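Local coordinates for protein unsaturated glucuronyl hydrolase (Streptococcus agalactiae, PDB 2ZZR) that hydrolyses unsaturated hyaluronan, chondroitin and heparin disaccharides, releasing the 4,5-unsaturated uronic acid from their non-reducing end, at residues D111-G116 with I173-N178; K141-L146 with Q180-A185; G154-A159 with Y169-D174. One frame throughout, in Å; residues are numbered along the deposited sequence.

Interaction 1: residues D111-G116 with I173-N178; sequences DHHDLG and IDCLLN
Gly116 and Asn178 bring the two backbones to a CA-CA distance of 4.1 Å at the start of helix 115-130, and the chains then diverge to 6.5 Å between the CA atoms of His113 and Cys175. The wider end is bridged by side chains. Asp174 CG lies between its backbone N and carbonyl carbon (chi1 70°), which sets it at the ring edge of His113. His113 NE2 donates to Asp174 OD2 over 2.7 Å at 162°; the oxygen lies near the ring plane and is met on its syn side, 22° out of the carboxylate plane. Cys175 CB packs 3.6 Å from CD2 of the same ring. Asn178 spans the two ends: its CG lies 3.1 Å from His113 O. Its OD1 accepts from Phe117 N, while ND2 donates to Asp174 O at 3.1 Å from above the carbonyl plane. Leu177 N reaches that oxygen from the opposite face. Asp114, probably the nucleophile, and Asp174, probably the proton donor, place their OD1 atoms 3.6 Å apart, with perpendicular carboxylate planes. This is consistent with a second-shell role for His113, which holds the carboxylate, and for Asn178, which bonds the main-chain O of Asp174.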
loop_
_atom_site.group_PDB
_atom_site.type_symbol
_atom_site.label_atom_id
_atom_site.label_comp_id
_atom_site.label_asym_id
_atom_site.label_seq_id
_atom_site.Cartn_x
_atom_site.Cartn_y
_atom_site.Cartn_z
ATOM N N ASP A 111 -16.040 9.675 -4.432
ATOM C CA ASP A 111 -17.007 9.084 -3.503
ATOM C C ASP A 111 -16.625 7.654 -3.155
ATOM O O ASP A 111 -17.297 6.689 -3.524
ATOM C CB ASP A 111 -18.425 9.188 -4.064
ATOM C CG ASP A 111 -18.796 10.606 -4.384
ATOM O OD1 ASP A 111 -19.104 10.882 -5.565
ATOM O OD2 ASP A 111 -18.725 11.458 -3.466
ATOM N N HIS A 112 -15.505 7.546 -2.443
ATOM C CA HIS A 112 -14.927 6.278 -2.042
ATOM C C HIS A 112 -13.918 6.596 -0.930
ATOM O O HIS A 112 -13.778 7.756 -0.525
ATOM C CB HIS A 112 -14.263 5.580 -3.235
ATOM C CG HIS A 112 -13.250 6.427 -3.941
ATOM N ND1 HIS A 112 -13.475 6.987 -5.181
ATOM C CD2 HIS A 112 -12.011 6.827 -3.567
ATOM C CE1 HIS A 112 -12.412 7.684 -5.547
ATOM N NE2 HIS A 112 -11.512 7.606 -4.584
ATOM N N HIS A 113 -13.231 5.574 -0.439
ATOM C CA HIS A 113 -12.348 5.723 0.713
ATOM C C HIS A 113 -10.871 5.806 0.316
ATOM O O HIS A 113 -9.994 5.807 1.186
ATOM C CB HIS A 113 -12.546 4.536 1.658
ATOM C CG HIS A 113 -12.139 3.228 1.058
ATOM N ND1 HIS A 113 -12.916 2.558 0.136
ATOM C CD2 HIS A 113 -11.014 2.490 1.210
ATOM C CE1 HIS A 113 -12.300 1.447 -0.229
ATOM N NE2 HIS A 113 -11.145 1.381 0.410
ATOM N N ASP A 114 -10.596 5.864 -0.989
ATOM C CA ASP A 114 -9.211 5.841 -1.484
ATOM C C ASP A 114 -8.559 7.224 -1.613
ATOM O O ASP A 114 -7.636 7.415 -2.416
ATOM C CB ASP A 114 -9.119 5.046 -2.796
ATOM C CG ASP A 114 -9.367 3.562 -2.595
ATOM O OD1 ASP A 114 -8.845 2.985 -1.619
ATOM O OD2 ASP A 114 -10.085 2.966 -3.426
ATOM N N LEU A 115 -9.025 8.168 -0.795
ATOM C CA LEU A 115 -8.483 9.536 -0.770
ATOM C C LEU A 115 -7.000 9.565 -0.384
ATOM O O LEU A 115 -6.235 10.394 -0.887
ATOM C CB LEU A 115 -9.300 10.428 0.177
ATOM C CG LEU A 115 -10.570 11.124 -0.346
ATOM C CD1 LEU A 115 -10.239 12.142 -1.432
ATOM C CD2 LEU A 115 -11.599 10.127 -0.853
ATOM N N GLY A 116 -6.605 8.649 0.498
ATOM C CA GLY A 116 -5.215 8.535 0.932
ATOM C C GLY A 116 -4.298 8.034 -0.166
ATOM O O GLY A 116 -3.252 8.629 -0.421
ATOM N N ILE A 173 -10.041 -3.688 3.696
ATOM C CA ILE A 173 -8.770 -3.691 4.430
ATOM C C ILE A 173 -7.775 -2.633 3.935
ATOM O O ILE A 173 -6.955 -2.128 4.719
ATOM C CB ILE A 173 -8.107 -5.098 4.451
ATOM C CG1 ILE A 173 -6.959 -5.125 5.476
ATOM C CG2 ILE A 173 -7.689 -5.537 3.040
ATOM C CD1 ILE A 173 -6.447 -6.506 5.817
ATOM N N ASP A 174 -7.856 -2.281 2.653
ATOM C CA ASP A 174 -6.927 -1.276 2.118
ATOM C C ASP A 174 -7.149 0.118 2.715
ATOM O O ASP A 174 -6.299 1.002 2.583
ATOM C CB ASP A 174 -6.914 -1.263 0.579
ATOM C CG ASP A 174 -8.192 -0.712 -0.035
ATOM O OD1 ASP A 174 -8.195 -0.536 -1.268
ATOM O OD2 ASP A 174 -9.189 -0.449 0.675
ATOM N N CYS A 175 -8.276 0.308 3.402
ATOM C CA CYS A 175 -8.542 1.585 4.058
ATOM C C CYS A 175 -7.525 1.871 5.175
ATOM O O CYS A 175 -7.356 3.019 5.589
ATOM C CB CYS A 175 -9.980 1.672 4.581
ATOM S SG CYS A 175 -10.522 3.375 4.881
ATOM N N LEU A 176 -6.850 0.824 5.653
ATOM C CA LEU A 176 -5.744 0.988 6.608
ATOM C C LEU A 176 -4.663 1.939 6.086
ATOM O O LEU A 176 -4.048 2.666 6.867
ATOM C CB LEU A 176 -5.122 -0.364 6.967
ATOM C CG LEU A 176 -5.963 -1.297 7.855
ATOM C CD1 LEU A 176 -5.190 -2.568 8.122
ATOM C CD2 LEU A 176 -6.347 -0.623 9.167
ATOM N N LEU A 177 -4.436 1.926 4.774
ATOM C CA LEU A 177 -3.457 2.841 4.158
ATOM C C LEU A 177 -4.010 4.251 3.995
ATOM O O LEU A 177 -3.247 5.222 3.894
ATOM C CB LEU A 177 -3.003 2.319 2.791
ATOM C CG LEU A 177 -1.825 1.346 2.673
ATOM C CD1 LEU A 177 -0.496 2.068 2.846
ATOM C CD2 LEU A 177 -1.955 0.147 3.627
ATOM N N ASN A 178 -5.338 4.358 3.956
ATOM C CA ASN A 178 -6.004 5.632 3.694
ATOM C C ASN A 178 -6.262 6.485 4.937
ATOM O O ASN A 178 -6.462 7.695 4.836
ATOM C CB ASN A 178 -7.281 5.386 2.889
ATOM C CG ASN A 178 -6.977 4.974 1.462
ATOM O OD1 ASN A 178 -6.778 5.819 0.595
ATOM N ND2 ASN A 178 -6.912 3.669 1.216
#

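Interaction 2: residues K141-L146 with Q180-A185; sequences KAADKL and QLLFFA
Leu146 and Leu181 face each other with the same side-chain turn, CG anti to the backbone N in both (chi1 -175° in Leu146), whereas Leu182 keeps its CG beside its own N (chi1 -58°), which places that CG 3.8 Å from Leu146 CD2. The result is a wholly apolar contact, with no hydrogen bond between the two helical segments. Ala143 lies at its middle: its CB meets Ala185 CB at 3.6 Å and Leu181 CG at 4.0 Å. The small methyl lets the leucine lie close against the helix backbone, and Leu181 CD2 comes to 3.8 Å from Ala143 N. The other leucine reaches the same turn from beside it, Leu182 CD2 standing 3.7 Å from Ala143 O. Leu146 then fills the far end with a single branch, CD2, which also lies 4.1 Å from Leu181 CD2. Measured on the short segments, the axes pass 9.3 Å apart and cross at -122°; the touching residues run from Ala142 to Leu146 and from Leu181 to Ala185. Helices 115-130 and 192-209 also pack against this pair in the alpha barrel, the first through Leu115 on Leu181 and Tyr119 on Ala142, the second through Val197 and Ala198 on Leu182 and Tyr194 on Ala185.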
loop_
_atom_site.group_PDB
_atom_site.type_symbol
_atom_site.label_atom_id
_atom_site.label_comp_id
_atom_site.label_asym_id
_atom_site.label_seq_id
_atom_site.Cartn_x
_atom_site.Cartn_y
_atom_site.Cartn_z
ATOM N N LYS A 141 -8.292 19.202 2.247
ATOM C CA LYS A 141 -9.585 19.043 1.575
ATOM C C LYS A 141 -9.894 17.564 1.310
ATOM O O LYS A 141 -11.027 17.123 1.507
ATOM C CB LYS A 141 -9.636 19.873 0.287
ATOM C CG LYS A 141 -9.773 21.373 0.543
ATOM C CD LYS A 141 -9.635 22.168 -0.744
ATOM C CE LYS A 141 -9.924 23.649 -0.500
ATOM N NZ LYS A 141 -9.909 24.417 -1.770
ATOM N N ALA A 142 -8.875 16.805 0.897
ATOM C CA ALA A 142 -8.997 15.351 0.718
ATOM C C ALA A 142 -9.330 14.626 2.023
ATOM O O ALA A 142 -10.149 13.708 2.027
ATOM C CB ALA A 142 -7.725 14.775 0.100
ATOM N N ALA A 143 -8.694 15.036 3.121
ATOM C CA ALA A 143 -8.974 14.467 4.435
ATOM C C ALA A 143 -10.443 14.691 4.809
ATOM O O ALA A 143 -11.121 13.764 5.244
ATOM C CB ALA A 143 -8.046 15.058 5.492
ATOM N N ASP A 144 -10.933 15.914 4.609
ATOM C CA ASP A 144 -12.341 16.227 4.872
ATOM C C ASP A 144 -13.273 15.387 3.997
ATOM O O ASP A 144 -14.320 14.919 4.459
ATOM C CB ASP A 144 -12.614 17.719 4.664
ATOM C CG ASP A 144 -11.957 18.582 5.722
ATOM O OD1 ASP A 144 -11.691 18.068 6.828
ATOM O OD2 ASP A 144 -11.702 19.776 5.440
ATOM N N LYS A 145 -12.880 15.185 2.741
ATOM C CA LYS A 145 -13.645 14.333 1.829
ATOM C C LYS A 145 -13.726 12.900 2.365
ATOM O O LYS A 145 -14.798 12.287 2.368
ATOM C CB LYS A 145 -13.043 14.359 0.420
ATOM C CG LYS A 145 -13.858 13.624 -0.642
ATOM C CD LYS A 145 -15.167 14.348 -0.955
ATOM C CE LYS A 145 -15.999 13.575 -1.977
ATOM N NZ LYS A 145 -16.668 12.402 -1.354
ATOM N N LEU A 146 -12.596 12.383 2.843
ATOM C CA LEU A 146 -12.551 11.042 3.419
ATOM C C LEU A 146 -13.424 10.920 4.676
ATOM O O LEU A 146 -14.114 9.916 4.866
ATOM C CB LEU A 146 -11.104 10.634 3.720
ATOM C CG LEU A 146 -10.890 9.203 4.226
ATOM C CD1 LEU A 146 -11.441 8.173 3.239
ATOM C CD2 LEU A 146 -9.420 8.959 4.527
ATOM N N GLN A 180 -4.005 7.134 7.050
ATOM C CA GLN A 180 -2.768 7.878 7.313
ATOM C C GLN A 180 -2.985 9.356 6.991
ATOM O O GLN A 180 -2.487 10.244 7.699
ATOM C CB GLN A 180 -1.584 7.285 6.539
ATOM C CG GLN A 180 -1.371 5.769 6.768
ATOM C CD GLN A 180 -1.491 5.328 8.231
ATOM O OE1 GLN A 180 -2.203 4.370 8.549
ATOM N NE2 GLN A 180 -0.788 6.012 9.117
ATOM N N LEU A 181 -3.774 9.600 5.947
ATOM C CA LEU A 181 -4.213 10.943 5.565
ATOM C C LEU A 181 -4.879 11.659 6.735
ATOM O O LEU A 181 -4.667 12.858 6.948
ATOM C CB LEU A 181 -5.182 10.842 4.373
ATOM C CG LEU A 181 -5.949 12.082 3.901
ATOM C CD1 LEU A 181 -4.974 13.172 3.460
ATOM C CD2 LEU A 181 -6.888 11.697 2.771
ATOM N N LEU A 182 -5.677 10.915 7.503
ATOM C CA LEU A 182 -6.378 11.483 8.654
ATOM C C LEU A 182 -5.442 11.797 9.820
ATOM O O LEU A 182 -5.610 12.821 10.484
ATOM C CB LEU A 182 -7.525 10.577 9.101
ATOM C CG LEU A 182 -8.560 10.290 8.012
ATOM C CD1 LEU A 182 -9.658 9.406 8.573
ATOM C CD2 LEU A 182 -9.146 11.586 7.434
ATOM N N PHE A 183 -4.454 10.932 10.061
ATOM C CA PHE A 183 -3.435 11.219 11.076
ATOM C C PHE A 183 -2.641 12.477 10.707
ATOM O O PHE A 183 -2.293 13.263 11.590
ATOM C CB PHE A 183 -2.483 10.039 11.283
ATOM C CG PHE A 183 -3.085 8.883 12.063
ATOM C CD1 PHE A 183 -3.092 7.600 11.524
ATOM C CD2 PHE A 183 -3.616 9.076 13.341
ATOM C CE1 PHE A 183 -3.626 6.521 12.238
ATOM C CE2 PHE A 183 -4.156 8.006 14.064
ATOM C CZ PHE A 183 -4.160 6.724 13.509
ATOM N N PHE A 184 -2.365 12.658 9.415
ATOM C CA PHE A 184 -1.685 13.867 8.933
ATOM C C PHE A 184 -2.544 15.109 9.187
ATOM O O PHE A 184 -2.056 16.117 9.714
ATOM C CB PHE A 184 -1.332 13.755 7.444
ATOM C CG PHE A 184 -0.746 15.019 6.865
ATOM C CD1 PHE A 184 0.612 15.292 6.999
ATOM C CD2 PHE A 184 -1.555 15.942 6.207
ATOM C CE1 PHE A 184 1.162 16.469 6.478
ATOM C CE2 PHE A 184 -1.015 17.122 5.682
ATOM C CZ PHE A 184 0.345 17.378 5.810
ATOM N N ALA A 185 -3.821 15.034 8.816
ATOM C CA ALA A 185 -4.743 16.153 9.033
ATOM C C ALA A 185 -4.837 16.520 10.510
ATOM O O ALA A 185 -4.888 17.704 10.854
ATOM C CB ALA A 185 -6.118 15.843 8.461
#

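Interaction 3: residues G154-A159 with Y169-D174; sequences GGFIQA and YRLIID
Phe156 reaches across to three consecutive residues, Tyr169 to Leu171. Its CG lies between the backbone N and the carbonyl carbon (chi1 68°), and CB is 3.8 Å from Leu171 CD2. Further out, CD2 is 3.9 Å from Leu171 CB and CE2 is 3.5 Å from Arg170 O, both oblique to the ring. At the tip, CZ stands over the face of Tyr169, 3.5 Å from its CE2, with CE1 beside it. Planes at 82° and centroids 5.0 Å apart define a T-shaped pair in which Phe156 supplies the edge. Phe156 also belongs to a G1 beta bulge, since it and Gly155 both face Gln151 in the hairpin of strands 150-151 and 156-157. That hairpin forms no ladder with strand 170-172, an outer strand of a three-stranded sheet: the touching parts run 84° apart. The one direct backbone bond between the segments comes from the loop after the hairpin, Ala159 N to Arg170 O at 3.0 Å, nearly straight. A water links Ile157 O, to which it donates, with Ile172 N. Ala159 CB sits over one face of the Arg170 guanidinium, whose NH2 bonds to Trp160 O, and also meets Ile172 CD1 at 3.6 Å.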
loop_
_atom_site.group_PDB
_atom_site.type_symbol
_atom_site.label_atom_id
_atom_site.label_comp_id
_atom_site.label_asym_id
_atom_site.label_seq_id
_atom_site.Cartn_x
_atom_site.Cartn_y
_atom_site.Cartn_z
ATOM N N GLY A 154 -20.407 1.511 14.407
ATOM C CA GLY A 154 -19.346 0.598 13.981
ATOM C C GLY A 154 -17.984 1.275 14.026
ATOM O O GLY A 154 -16.965 0.610 14.200
ATOM N N GLY A 155 -17.981 2.597 13.870
ATOM C CA GLY A 155 -16.764 3.418 13.965
ATOM C C GLY A 155 -15.760 3.129 12.866
ATOM O O GLY A 155 -14.588 2.875 13.137
ATOM N N PHE A 156 -16.223 3.161 11.623
ATOM C CA PHE A 156 -15.376 2.837 10.477
ATOM C C PHE A 156 -15.675 3.745 9.292
ATOM O O PHE A 156 -16.749 4.361 9.212
ATOM C CB PHE A 156 -15.562 1.372 10.069
ATOM C CG PHE A 156 -16.928 1.073 9.498
ATOM C CD1 PHE A 156 -18.001 0.804 10.342
ATOM C CD2 PHE A 156 -17.135 1.071 8.120
ATOM C CE1 PHE A 156 -19.270 0.544 9.824
ATOM C CE2 PHE A 156 -18.398 0.812 7.587
ATOM C CZ PHE A 156 -19.467 0.545 8.446
ATOM N N ILE A 157 -14.716 3.826 8.373
ATOM C CA ILE A 157 -14.895 4.558 7.120
ATOM C C ILE A 157 -15.500 3.591 6.112
ATOM O O ILE A 157 -14.890 2.565 5.776
ATOM C CB ILE A 157 -13.550 5.118 6.582
ATOM C CG1 ILE A 157 -12.951 6.102 7.593
ATOM C CG2 ILE A 157 -13.741 5.781 5.206
ATOM C CD1 ILE A 157 -11.490 6.386 7.377
ATOM N N GLN A 158 -16.705 3.909 5.649
ATOM C CA GLN A 158 -17.402 3.036 4.711
ATOM C C GLN A 158 -16.775 3.081 3.325
ATOM O O GLN A 158 -16.444 4.158 2.812
ATOM C CB GLN A 158 -18.897 3.382 4.628
ATOM C CG GLN A 158 -19.723 2.285 3.930
ATOM C CD GLN A 158 -21.159 2.688 3.640
ATOM O OE1 GLN A 158 -21.745 2.269 2.630
ATOM N NE2 GLN A 158 -21.737 3.492 4.516
ATOM N N ALA A 159 -16.618 1.903 2.730
ATOM C CA ALA A 159 -16.145 1.773 1.354
ATOM C C ALA A 159 -17.173 2.359 0.378
ATOM O O ALA A 159 -18.304 2.688 0.777
ATOM C CB ALA A 159 -15.872 0.312 1.037
ATOM N N TYR A 169 -22.731 -1.583 3.626
ATOM C CA TYR A 169 -22.254 -1.038 4.902
ATOM C C TYR A 169 -21.051 -1.829 5.407
ATOM O O TYR A 169 -21.172 -2.747 6.227
ATOM C CB TYR A 169 -23.400 -1.051 5.913
ATOM C CG TYR A 169 -23.243 -0.100 7.074
ATOM C CD1 TYR A 169 -23.405 1.274 6.902
ATOM C CD2 TYR A 169 -22.969 -0.579 8.351
ATOM C CE1 TYR A 169 -23.282 2.149 7.975
ATOM C CE2 TYR A 169 -22.846 0.289 9.434
ATOM C CZ TYR A 169 -23.008 1.642 9.237
ATOM O OH TYR A 169 -22.887 2.504 10.297
ATOM N N ARG A 170 -19.878 -1.475 4.888
ATOM C CA ARG A 170 -18.705 -2.310 5.054
ATOM C C ARG A 170 -17.432 -1.476 4.986
ATOM O O ARG A 170 -17.437 -0.363 4.440
ATOM C CB ARG A 170 -18.672 -3.386 3.962
ATOM C CG ARG A 170 -18.273 -2.849 2.574
ATOM C CD ARG A 170 -19.026 -3.523 1.429
ATOM N NE ARG A 170 -18.409 -3.202 0.141
ATOM C CZ ARG A 170 -18.576 -2.059 -0.522
ATOM N NH1 ARG A 170 -17.953 -1.877 -1.678
ATOM N NH2 ARG A 170 -19.357 -1.094 -0.041
ATOM N N LEU A 171 -16.358 -2.028 5.548
ATOM C CA LEU A 171 -15.012 -1.490 5.345
ATOM C C LEU A 171 -14.210 -2.463 4.489
ATOM O O LEU A 171 -14.543 -3.648 4.399
ATOM C CB LEU A 171 -14.300 -1.230 6.685
ATOM C CG LEU A 171 -14.010 -2.384 7.661
ATOM C CD1 LEU A 171 -12.817 -3.253 7.234
ATOM C CD2 LEU A 171 -13.777 -1.847 9.077
ATOM N N ILE A 172 -13.142 -1.964 3.875
ATOM C CA ILE A 172 -12.234 -2.801 3.101
ATOM C C ILE A 172 -10.839 -2.625 3.706
ATOM O O ILE A 172 -10.517 -1.550 4.208
ATOM C CB ILE A 172 -12.290 -2.445 1.588
ATOM C CG1 ILE A 172 -13.701 -2.746 1.043
ATOM C CG2 ILE A 172 -11.228 -3.209 0.790
ATOM C CD1 ILE A 172 -13.932 -2.318 -0.395
ATOM N N ILE A 173 -10.041 -3.688 3.696
ATOM C CA ILE A 173 -8.770 -3.691 4.430
ATOM C C ILE A 173 -7.775 -2.633 3.935
ATOM O O ILE A 173 -6.955 -2.128 4.719
ATOM C CB ILE A 173 -8.107 -5.098 4.451
ATOM C CG1 ILE A 173 -6.959 -5.125 5.476
ATOM C CG2 ILE A 173 -7.689 -5.537 3.040
ATOM C CD1 ILE A 173 -6.447 -6.506 5.817
ATOM N N ASP A 174 -7.856 -2.281 2.653
ATOM C CA ASP A 174 -6.927 -1.276 2.118
ATOM C C ASP A 174 -7.149 0.118 2.715
ATOM O O ASP A 174 -6.299 1.002 2.583
ATOM C CB ASP A 174 -6.914 -1.263 0.579
ATOM C CG ASP A 174 -8.192 -0.712 -0.035
ATOM O OD1 ASP A 174 -8.195 -0.536 -1.268
ATOM O OD2 ASP A 174 -9.189 -0.449 0.675
HETATM O O HOH W 1 -13.372 1.042 3.893
#

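From the N terminus the chain first passes residues 111-116, which interaction 1 later joins to 173-178. Helix 133-147 follows with residues 141-146, the opening side of interaction 2. Next comes 154-159, and interaction 3 closes the shortest loop when the chain returns at 169-174; that loop lies inside the span of interaction 2 and ends on the same stretch as interaction 1. Interaction 1 closes next, sharing Ile173 and Asp174 with interaction 3, and interaction 2 closes last at 180-185, so 1 and 2 cross. Contacts join all three: Leu146 CD2 packs on Asn178 O, His113 on Ala159, and Ile157 on Leu182. Barrel helices, small sheets and the segments bearing the probable catalytic acids are tied together.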